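Iron uptake protein A2 (Synechocystis sp., PDB 2VOZ) probably serves as a periplasmic ferric-iron-binding subunit of an ABC transporter that imports Fe(3+) into the cyanobacterial cell. Local coordinates at residues Gln128-Leu133 and Gly317-Asp322; Ala175-Ile180 and Gly258-Val263. All coordinates share one frame; numbering follows the deposited sequence.

Interactions 1 and 2 lie side by side in the solute-binding-protein fold, their centres about 11 Å apart, and both reach the central sheet. Strand 124-136, which carries Q128-L133, pairs antiparallel with strand 261-268, which carries the end of G258-V263. Along the chain the order is 128-133, 175-180, 258-263, 317-322, so that the two segments of interaction 2 fall between those of interaction 1. The closest junction is at T259, whose N and O probably bond to K320 O and D322 N, each at 2.9 Å. L319 of the loop packs on strand 124-136, and helix 168-181 meets H260 just where the chain leads into strand 261-268; both contacts lie near tyrosines of the iron site.

Interaction 1 (Gln128-Leu133 and Gly317-Asp322); sequences QRARVL and GQLKGD
L319 reaches from the loop after helix 311-314 to strand 124-136 and places one methyl group on A130 and the other on Q128. Its CD1 packs against A130 CB at 3.9 Å, the one purely apolar pair of the contact. CD2 lies beside the amide of Q128, 3.8 Å from OE1 and 3.9 Å from CD. The fork of the leucine therefore spans two residues that project from the same face of the strand. With CG anti to the backbone N (chi1 173°), the L319 side chain is carried forward to them, and it meets the Q128 chain at an oblique angle. Q128 is extended beyond CG, and its NE2 donates to P302 O, a bond that helps fix how the amide is turned toward the leucine.

This packing is close only around L319, where V261 of strand 261-268 and T259 extend the apolar patch beside L319 and A130. The rest is loose: the backbones come no nearer than 7.8 Å, between A130 CA and G321 CA, and no hydrogen bond joins them. The solvent side of the loop belongs to K320, exposed and turned off the strand, and to Q318, modelled only to CB. On the other face of the strand, R129 and R131 point away from the loop into salt bridges with E300 and D205.

A130 N is bonded to S224 OG, and the A130 side chain lies about 8 Å from that of Y225, an iron ligand. The loop packs through L319 on the long strand 124-136, whose antiparallel pairing with 261-268 fits the two-lobed periplasmic-binding-protein fold, in which such strands run between the lobes beside the ligand cleft.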
# COMPACT_ATOMS: atom_id res chain seq x y z
N GLN B 128 -11.98 -21.50 -6.87
CA GLN B 128 -11.23 -22.67 -7.25
C GLN B 128 -10.09 -22.31 -8.20
O GLN B 128 -10.12 -21.27 -8.86
CB GLN B 128 -12.15 -23.76 -7.81
CG GLN B 128 -12.82 -23.41 -9.05
CD GLN B 128 -13.85 -24.47 -9.51
OE1 GLN B 128 -13.59 -25.67 -9.50
NE2 GLN B 128 -15.01 -24.00 -9.92
N ARG B 129 -9.03 -23.11 -8.14
CA ARG B 129 -7.87 -22.95 -9.01
C ARG B 129 -7.62 -24.34 -9.59
O ARG B 129 -8.10 -25.34 -9.05
CB ARG B 129 -6.61 -22.49 -8.22
CG ARG B 129 -6.19 -23.40 -7.03
CD ARG B 129 -6.85 -23.05 -5.65
NE ARG B 129 -6.57 -21.66 -5.28
CZ ARG B 129 -5.40 -21.24 -4.77
NH1 ARG B 129 -4.42 -22.10 -4.54
NH2 ARG B 129 -5.20 -19.95 -4.53
N ALA B 130 -6.90 -24.39 -10.69
CA ALA B 130 -6.56 -25.68 -11.32
C ALA B 130 -5.07 -25.84 -11.25
O ALA B 130 -4.35 -24.85 -11.40
CB ALA B 130 -7.02 -25.66 -12.81
N ARG B 131 -4.59 -27.06 -11.02
CA ARG B 131 -3.16 -27.32 -11.02
C ARG B 131 -2.89 -27.89 -12.43
O ARG B 131 -3.31 -28.99 -12.77
CB ARG B 131 -2.72 -28.26 -9.87
CG ARG B 131 -1.17 -28.26 -9.68
CD ARG B 131 -0.85 -28.47 -8.21
NE ARG B 131 0.57 -28.31 -7.92
CZ ARG B 131 1.21 -27.14 -7.83
NH1 ARG B 131 0.55 -25.99 -8.02
NH2 ARG B 131 2.50 -27.10 -7.53
N VAL B 132 -2.24 -27.08 -13.25
CA VAL B 132 -2.16 -27.37 -14.67
C VAL B 132 -0.72 -27.66 -15.08
O VAL B 132 0.18 -27.66 -14.25
CB VAL B 132 -2.70 -26.19 -15.51
CG1 VAL B 132 -4.22 -25.98 -15.26
CG2 VAL B 132 -1.90 -24.87 -15.26
N LEU B 133 -0.53 -27.91 -16.37
CA LEU B 133 0.81 -28.06 -16.91
C LEU B 133 1.18 -26.83 -17.70
O LEU B 133 0.30 -26.18 -18.31
CB LEU B 133 0.87 -29.26 -17.83
CG LEU B 133 0.36 -30.59 -17.27
CD1 LEU B 133 0.70 -31.78 -18.20
CD2 LEU B 133 0.94 -30.84 -15.89
N GLY B 317 -10.03 -21.30 -21.99
CA GLY B 317 -11.05 -22.31 -22.22
C GLY B 317 -11.79 -22.67 -20.96
O GLY B 317 -11.44 -22.21 -19.85
N GLN B 318 -12.85 -23.46 -21.12
CA GLN B 318 -13.67 -23.91 -20.01
C GLN B 318 -12.91 -24.86 -19.09
O GLN B 318 -12.28 -25.83 -19.54
CB GLN B 318 -14.93 -24.63 -20.53
N LEU B 319 -13.00 -24.59 -17.80
CA LEU B 319 -12.42 -25.51 -16.83
C LEU B 319 -13.26 -26.79 -16.77
O LEU B 319 -14.47 -26.73 -16.55
CB LEU B 319 -12.38 -24.86 -15.45
CG LEU B 319 -11.97 -25.72 -14.26
CD1 LEU B 319 -10.53 -26.15 -14.36
CD2 LEU B 319 -12.24 -24.93 -12.98
N LYS B 320 -12.61 -27.93 -16.95
CA LYS B 320 -13.30 -29.23 -16.79
C LYS B 320 -12.69 -29.93 -15.61
O LYS B 320 -11.73 -30.67 -15.76
CB LYS B 320 -13.18 -30.10 -18.04
CG LYS B 320 -13.85 -29.48 -19.26
CD LYS B 320 -13.46 -30.25 -20.52
CE LYS B 320 -12.38 -29.54 -21.31
NZ LYS B 320 -12.93 -28.34 -22.03
N GLY B 321 -13.23 -29.67 -14.43
CA GLY B 321 -12.59 -30.18 -13.21
C GLY B 321 -12.94 -31.60 -12.89
O GLY B 321 -14.04 -32.05 -13.17
N ASP B 322 -11.99 -32.30 -12.29
CA ASP B 322 -12.24 -33.60 -11.68
C ASP B 322 -13.37 -33.46 -10.65
O ASP B 322 -13.35 -32.53 -9.83
CB ASP B 322 -10.93 -34.04 -11.02
CG ASP B 322 -10.96 -35.48 -10.51
OD1 ASP B 322 -12.01 -35.95 -10.03
OD2 ASP B 322 -9.90 -36.14 -10.59

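Interaction 2 (Ala175-Ile180 and Gly258-Val263)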
# COMPACT_ATOMS: atom_id res chain seq x y z
N ALA B 175 -2.37 -36.26 -3.13
CA ALA B 175 -3.49 -36.81 -2.35
C ALA B 175 -4.62 -37.20 -3.27
O ALA B 175 -5.26 -38.23 -3.09
CB ALA B 175 -3.95 -35.77 -1.37
N SER B 176 -4.90 -36.36 -4.26
CA SER B 176 -5.95 -36.69 -5.23
C SER B 176 -5.63 -37.96 -6.03
O SER B 176 -6.53 -38.75 -6.32
CB SER B 176 -6.25 -35.51 -6.15
OG SER B 176 -5.28 -35.37 -7.17
N ARG B 177 -4.35 -38.16 -6.38
CA ARG B 177 -3.98 -39.36 -7.12
C ARG B 177 -4.16 -40.58 -6.23
O ARG B 177 -4.61 -41.62 -6.72
CB ARG B 177 -2.55 -39.29 -7.64
CG ARG B 177 -2.26 -38.15 -8.62
CD ARG B 177 -3.28 -38.10 -9.78
NE ARG B 177 -4.31 -37.12 -9.48
CZ ARG B 177 -5.23 -36.70 -10.36
NH1 ARG B 177 -6.10 -35.76 -9.99
NH2 ARG B 177 -5.27 -37.23 -11.58
N ILE B 178 -3.80 -40.47 -4.95
CA ILE B 178 -4.03 -41.60 -4.00
C ILE B 178 -5.54 -41.95 -3.91
O ILE B 178 -5.95 -43.13 -3.99
CB ILE B 178 -3.49 -41.29 -2.62
CG1 ILE B 178 -1.97 -41.09 -2.67
CG2 ILE B 178 -3.84 -42.43 -1.65
CD1 ILE B 178 -1.38 -40.60 -1.34
N ALA B 179 -6.36 -40.93 -3.77
CA ALA B 179 -7.82 -41.10 -3.68
C ALA B 179 -8.34 -41.87 -4.90
O ALA B 179 -9.19 -42.77 -4.79
CB ALA B 179 -8.50 -39.73 -3.54
N ILE B 180 -7.79 -41.56 -6.07
CA ILE B 180 -8.25 -42.07 -7.35
C ILE B 180 -7.66 -43.45 -7.65
O ILE B 180 -8.40 -44.34 -8.02
CB ILE B 180 -7.90 -41.10 -8.54
CG1 ILE B 180 -8.67 -39.76 -8.43
CG2 ILE B 180 -8.18 -41.77 -9.92
CD1 ILE B 180 -8.01 -38.67 -9.30
N GLY B 258 -10.78 -35.27 -15.44
CA GLY B 258 -10.85 -33.80 -15.40
C GLY B 258 -9.57 -33.29 -14.76
O GLY B 258 -8.84 -34.04 -14.11
N THR B 259 -9.33 -32.00 -14.91
CA THR B 259 -8.12 -31.39 -14.37
C THR B 259 -8.24 -31.38 -12.83
O THR B 259 -9.30 -31.19 -12.27
CB THR B 259 -8.07 -29.93 -14.87
OG1 THR B 259 -8.03 -29.93 -16.32
CG2 THR B 259 -6.86 -29.19 -14.27
N HIS B 260 -7.11 -31.47 -12.14
CA HIS B 260 -7.15 -31.41 -10.69
C HIS B 260 -7.55 -29.98 -10.29
O HIS B 260 -6.93 -29.03 -10.74
CB HIS B 260 -5.76 -31.73 -10.14
CG HIS B 260 -5.62 -31.47 -8.68
ND1 HIS B 260 -6.09 -32.34 -7.72
CD2 HIS B 260 -5.03 -30.45 -8.01
CE1 HIS B 260 -5.81 -31.86 -6.52
NE2 HIS B 260 -5.16 -30.71 -6.67
N VAL B 261 -8.59 -29.86 -9.49
CA VAL B 261 -8.94 -28.53 -8.96
C VAL B 261 -8.77 -28.52 -7.44
O VAL B 261 -8.74 -29.60 -6.77
CB VAL B 261 -10.35 -28.09 -9.37
CG1 VAL B 261 -10.41 -27.86 -10.90
CG2 VAL B 261 -11.40 -29.11 -8.88
N ASN B 262 -8.59 -27.34 -6.88
CA ASN B 262 -8.51 -27.17 -5.46
C ASN B 262 -9.22 -25.86 -5.15
O ASN B 262 -9.54 -25.10 -6.06
CB ASN B 262 -7.03 -27.13 -5.03
CG ASN B 262 -6.84 -27.56 -3.61
OD1 ASN B 262 -7.72 -27.37 -2.75
ND2 ASN B 262 -5.66 -28.13 -3.32
N VAL B 263 -9.49 -25.61 -3.87
CA VAL B 263 -10.30 -24.47 -3.49
C VAL B 263 -9.63 -23.57 -2.49
O VAL B 263 -8.72 -23.99 -1.77
CB VAL B 263 -11.69 -24.91 -2.90
CG1 VAL B 263 -12.51 -25.69 -3.92
CG2 VAL B 263 -11.50 -25.78 -1.62
O HOH W 1 -7.87 -35.87 -12.26
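S176 and H260 meet side chain to side chain, with the hydroxyl OG 3.2 Å from ring atom ND1 and the serine CB 3.7 Å from CE1. The ring stands out from its backbone with CG anti to N (chi1 170°), which carries it across to the helix. R177 comes in beside it, its NH1 4.0 Å from H260 CB, the guanidinium and imidazole planes inclined at 78°.

The hydroxyl is gripped from its own helix. R177 turns back on itself at chi2 and chi3 so that NE, at 3.1 Å, and NH1, at 3.0 Å, both donate to S176 OG, which lies in the guanidinium plane. S176 OG is also bonded to L173 O, one turn back. Replacing S176 by an alanine would probably leave NE of R177 without this acceptor, NH1 with one partner fewer and L173 O without its hydroxyl mate, so that the guanidinium is less firmly fixed beside the histidine. A water accepts from R177 NH1 and donates to G258 O at 2.8 Å, bridging helix and loop.

In the class II periplasmic-binding-protein fold of this family, helices such as 168-181 flank a central sheet; here the helix meets the residues leading into strand 261-268 through buried polar side chains. The same helix carries Y169, an iron ligand whose side chain is about 7 Å from that of H260.

Further out, I180 CD1 sits over one guanidinium face, 3.5 Å above its plane, and E149 makes a salt bridge to R177 NH2. A protonated imidazole would probably be disfavoured so close to the arginine, though E149 should temper the effect. L329 of helix 327-331 packs on both S176 and H260, while Y148 OH and the backbone of R131 hold the histidine's main chain.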